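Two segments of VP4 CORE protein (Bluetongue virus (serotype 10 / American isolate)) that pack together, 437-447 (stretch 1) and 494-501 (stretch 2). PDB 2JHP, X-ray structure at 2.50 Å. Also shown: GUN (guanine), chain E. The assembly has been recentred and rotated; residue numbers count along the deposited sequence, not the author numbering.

Stretch 1, residues 437-447: WVGRAPLYDYD
Stretch 2 494-501: AWAMNFAV

The two stretches meet where a helix gives way to a strand. Stretch 2 enters as the tail of a helix that begins earlier in the chain, passes through a type I turn from A496 to F499, and leaves as strand from F499 to V501. Inside it, N498 N donates to W495 O (2.8 Å) and F499 N to A496 O (3.1 Å), so the amides of N498 and F499 are satisfied within the stretch. The carbonyl of N498 is left facing stretch 1, and there it is the main polar anchor.

At its start, stretch 1 makes an antiparallel bridge to the strand: W437 (phi/psi -73/129) and F499 (-114/144) form a non-hydrogen-bonded pair, CA to CA 4.5 Å, with both side chains on the same face of the sheet. One residue on, V438 (-126/-7) turns its amide onto the turn: V438 N donates to N498 O at 2.7 Å, nearly straight at 175°. G439 N reaches the same N498 O at 3.1 Å, but its 135° angle makes this bond weak. One acceptor therefore receives two successive amides, and W437 CA also lies 3.6 Å from N498 O in a CA-H...O contact. Glycine suits position 439 (-59/137): an ideal CB would point toward stretch 2 and clash with N498 OD1 at 2.7 Å.

W437, chi1 t and chi2 -94°, is buried among three neighbors. N498 (chi1 m, chi2 -43°) lays its CB over one face of the indole, 3.7 Å from the centroid of the six-membered ring, a CH-pi contact. The indole edge meets the face of F499 (chi1 m, chi2 95°), with W437 CE3 3.6 Å from F499 CE2 and planes at 87°. It also approaches the face of W495 (chi1 t, chi2 -107°) in an offset edge-to-face pair, centroids 5.6 Å apart. Broad, flat rings can fill this space while their tilted planes place C-H edges against pi faces.

V438, chi1 m, packs its CG1 3.9 Å from A500 CB, an apolar contact between two small side chains. After the excursion through R440 to P442, L443 (t, t) returns CD1 to 3.7 Å from N498 OD1.

Y446 (chi1 -142°, chi2 67°) closes the cluster. Its face receives the edge of W495, planes at 81°, and its CE2 lies 3.8 Å from F499 CZ. Tyrosine combines this apolar ring with a polar tip: Y446 OH donates to guanine O6 at 2.9 Å. W495 NE1 lies 2.8 Å from guanine N2, so both stretches reach the ligand. Together they bury 444 Å², counting both sides.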

# COMPACT_ATOMS: atom_id res chain seq x y z
N TRP A 437 -3.71 -5.05 -11.61
CA TRP A 437 -2.72 -4.68 -12.61
C TRP A 437 -3.21 -4.97 -14.05
O TRP A 437 -3.65 -6.09 -14.34
CB TRP A 437 -1.42 -5.43 -12.33
CG TRP A 437 -0.34 -5.10 -13.25
CD1 TRP A 437 -0.01 -5.76 -14.40
CD2 TRP A 437 0.58 -4.01 -13.14
NE1 TRP A 437 1.08 -5.17 -15.00
CE2 TRP A 437 1.45 -4.09 -14.25
CE3 TRP A 437 0.77 -2.99 -12.20
CZ2 TRP A 437 2.50 -3.18 -14.45
CZ3 TRP A 437 1.80 -2.08 -12.40
CH2 TRP A 437 2.65 -2.19 -13.52
N VAL A 438 -3.12 -3.97 -14.93
CA VAL A 438 -3.57 -4.07 -16.31
C VAL A 438 -2.45 -3.68 -17.27
O VAL A 438 -2.59 -3.83 -18.48
CB VAL A 438 -4.84 -3.22 -16.59
CG1 VAL A 438 -6.05 -3.79 -15.85
CG2 VAL A 438 -4.61 -1.76 -16.24
N GLY A 439 -1.35 -3.17 -16.72
CA GLY A 439 -0.22 -2.75 -17.52
C GLY A 439 0.36 -3.87 -18.37
O GLY A 439 0.51 -4.99 -17.90
N ARG A 440 0.68 -3.56 -19.62
CA ARG A 440 1.21 -4.57 -20.56
C ARG A 440 2.69 -4.37 -20.87
O ARG A 440 3.32 -5.30 -21.38
CB ARG A 440 0.40 -4.62 -21.86
CG ARG A 440 -1.07 -4.85 -21.65
CD ARG A 440 -1.74 -5.26 -22.93
NE ARG A 440 -2.79 -6.24 -22.63
CZ ARG A 440 -2.66 -7.56 -22.75
NH1 ARG A 440 -1.53 -8.10 -23.19
NH2 ARG A 440 -3.69 -8.34 -22.43
N ALA A 441 3.23 -3.18 -20.58
CA ALA A 441 4.67 -2.92 -20.75
C ALA A 441 5.47 -3.92 -19.92
O ALA A 441 4.92 -4.56 -19.02
CB ALA A 441 5.02 -1.47 -20.39
N PRO A 442 6.77 -4.10 -20.23
CA PRO A 442 7.32 -5.39 -19.84
C PRO A 442 8.27 -5.60 -18.64
O PRO A 442 9.38 -6.09 -18.89
CB PRO A 442 8.08 -5.78 -21.12
CG PRO A 442 8.41 -4.43 -21.83
CD PRO A 442 7.75 -3.33 -21.01
N LEU A 443 7.96 -5.24 -17.39
CA LEU A 443 7.52 -3.95 -16.87
C LEU A 443 8.07 -4.06 -15.45
O LEU A 443 7.49 -4.74 -14.59
CB LEU A 443 6.01 -3.72 -16.82
CG LEU A 443 5.60 -2.23 -16.86
CD1 LEU A 443 4.09 -2.06 -17.06
CD2 LEU A 443 6.08 -1.41 -15.64
N TYR A 444 9.16 -3.35 -15.22
CA TYR A 444 10.22 -3.72 -14.27
C TYR A 444 9.97 -3.42 -12.78
O TYR A 444 9.22 -2.50 -12.43
CB TYR A 444 11.52 -3.06 -14.74
CG TYR A 444 11.39 -2.49 -16.14
CD1 TYR A 444 11.72 -3.25 -17.26
CD2 TYR A 444 10.91 -1.19 -16.35
CE1 TYR A 444 11.59 -2.73 -18.55
CE2 TYR A 444 10.77 -0.66 -17.64
CZ TYR A 444 11.12 -1.44 -18.73
OH TYR A 444 11.00 -0.93 -20.01
N ASP A 445 10.61 -4.23 -11.93
CA ASP A 445 10.44 -4.21 -10.46
C ASP A 445 8.99 -4.41 -10.00
O ASP A 445 8.62 -4.03 -8.88
CB ASP A 445 11.06 -2.94 -9.83
CG ASP A 445 12.55 -2.81 -10.12
OD1 ASP A 445 13.10 -1.71 -9.89
OD2 ASP A 445 13.18 -3.79 -10.58
N TYR A 446 8.17 -5.03 -10.86
CA TYR A 446 6.79 -5.35 -10.49
C TYR A 446 6.34 -6.67 -11.11
O TYR A 446 6.25 -6.81 -12.33
CB TYR A 446 5.85 -4.19 -10.84
CG TYR A 446 4.77 -4.00 -9.79
CD1 TYR A 446 5.10 -3.58 -8.51
CD2 TYR A 446 3.42 -4.27 -10.09
CE1 TYR A 446 4.10 -3.42 -7.53
CE2 TYR A 446 2.43 -4.11 -9.12
CZ TYR A 446 2.77 -3.69 -7.84
OH TYR A 446 1.81 -3.54 -6.87
N ASP A 447 6.03 -7.63 -10.23
CA ASP A 447 5.80 -9.03 -10.60
C ASP A 447 4.31 -9.43 -10.67
O ASP A 447 3.90 -10.46 -10.13
CB ASP A 447 6.52 -9.92 -9.59
CG ASP A 447 6.55 -11.39 -10.00
OD1 ASP A 447 7.19 -11.73 -11.03
OD2 ASP A 447 5.93 -12.21 -9.27
N ALA A 494 1.05 7.99 -15.37
CA ALA A 494 1.37 6.78 -16.15
C ALA A 494 1.37 5.52 -15.27
O ALA A 494 0.80 4.49 -15.62
CB ALA A 494 2.71 6.94 -16.84
N TRP A 495 2.01 5.63 -14.11
CA TRP A 495 2.05 4.55 -13.15
C TRP A 495 0.65 4.16 -12.72
O TRP A 495 0.26 3.00 -12.83
CB TRP A 495 2.92 4.94 -11.95
CG TRP A 495 2.94 3.86 -10.93
CD1 TRP A 495 2.31 3.87 -9.72
CD2 TRP A 495 3.59 2.59 -11.03
NE1 TRP A 495 2.54 2.69 -9.06
CE2 TRP A 495 3.33 1.89 -9.84
CE3 TRP A 495 4.40 1.98 -12.01
CZ2 TRP A 495 3.83 0.60 -9.59
CZ3 TRP A 495 4.90 0.70 -11.77
CH2 TRP A 495 4.61 0.02 -10.57
N ALA A 496 -0.11 5.14 -12.22
CA ALA A 496 -1.50 4.96 -11.81
C ALA A 496 -2.29 4.20 -12.88
O ALA A 496 -3.07 3.31 -12.57
CB ALA A 496 -2.14 6.31 -11.51
N MET A 497 -2.02 4.53 -14.14
CA MET A 497 -2.68 3.92 -15.29
C MET A 497 -2.29 2.48 -15.63
O MET A 497 -2.88 1.89 -16.53
CB MET A 497 -2.54 4.82 -16.52
CG MET A 497 -3.55 5.95 -16.53
SD MET A 497 -3.31 7.16 -17.82
CE MET A 497 -4.29 6.43 -19.10
N ASN A 498 -1.32 1.92 -14.91
CA ASN A 498 -1.08 0.48 -14.96
C ASN A 498 -2.08 -0.33 -14.14
O ASN A 498 -2.08 -1.56 -14.21
CB ASN A 498 0.31 0.15 -14.42
CG ASN A 498 1.42 0.61 -15.34
OD1 ASN A 498 1.35 0.44 -16.56
ND2 ASN A 498 2.46 1.18 -14.76
N PHE A 499 -2.91 0.35 -13.34
CA PHE A 499 -3.85 -0.33 -12.45
C PHE A 499 -5.31 -0.07 -12.85
O PHE A 499 -5.67 1.02 -13.34
CB PHE A 499 -3.63 0.08 -10.98
CG PHE A 499 -2.27 -0.33 -10.40
CD1 PHE A 499 -1.19 0.55 -10.38
CD2 PHE A 499 -2.10 -1.58 -9.79
CE1 PHE A 499 0.03 0.16 -9.81
CE2 PHE A 499 -0.89 -1.95 -9.23
CZ PHE A 499 0.17 -1.08 -9.25
N ALA A 500 -6.15 -1.08 -12.68
CA ALA A 500 -7.58 -0.80 -12.63
C ALA A 500 -7.94 -0.70 -11.17
O ALA A 500 -7.39 -1.43 -10.34
CB ALA A 500 -8.43 -1.89 -13.35
N VAL A 501 -8.86 0.22 -10.88
CA VAL A 501 -9.35 0.42 -9.53
C VAL A 501 -10.86 0.37 -9.51
O VAL A 501 -11.54 0.99 -10.33
CB VAL A 501 -8.91 1.77 -8.94
CG1 VAL A 501 -9.37 1.87 -7.50
CG2 VAL A 501 -7.41 1.94 -9.01
N9 GUN E . 2.74 1.50 -1.91
C8 GUN E . 3.15 0.34 -1.40
N7 GUN E . 3.22 -0.57 -2.38
C5 GUN E . 2.86 0.01 -3.52
C6 GUN E . 2.74 -0.44 -4.84
O6 GUN E . 3.00 -1.60 -5.13
N1 GUN E . 2.32 0.45 -5.83
C2 GUN E . 2.02 1.78 -5.47
N2 GUN E . 1.62 2.64 -6.38
N3 GUN E . 2.14 2.17 -4.19
C4 GUN E . 2.55 1.33 -3.22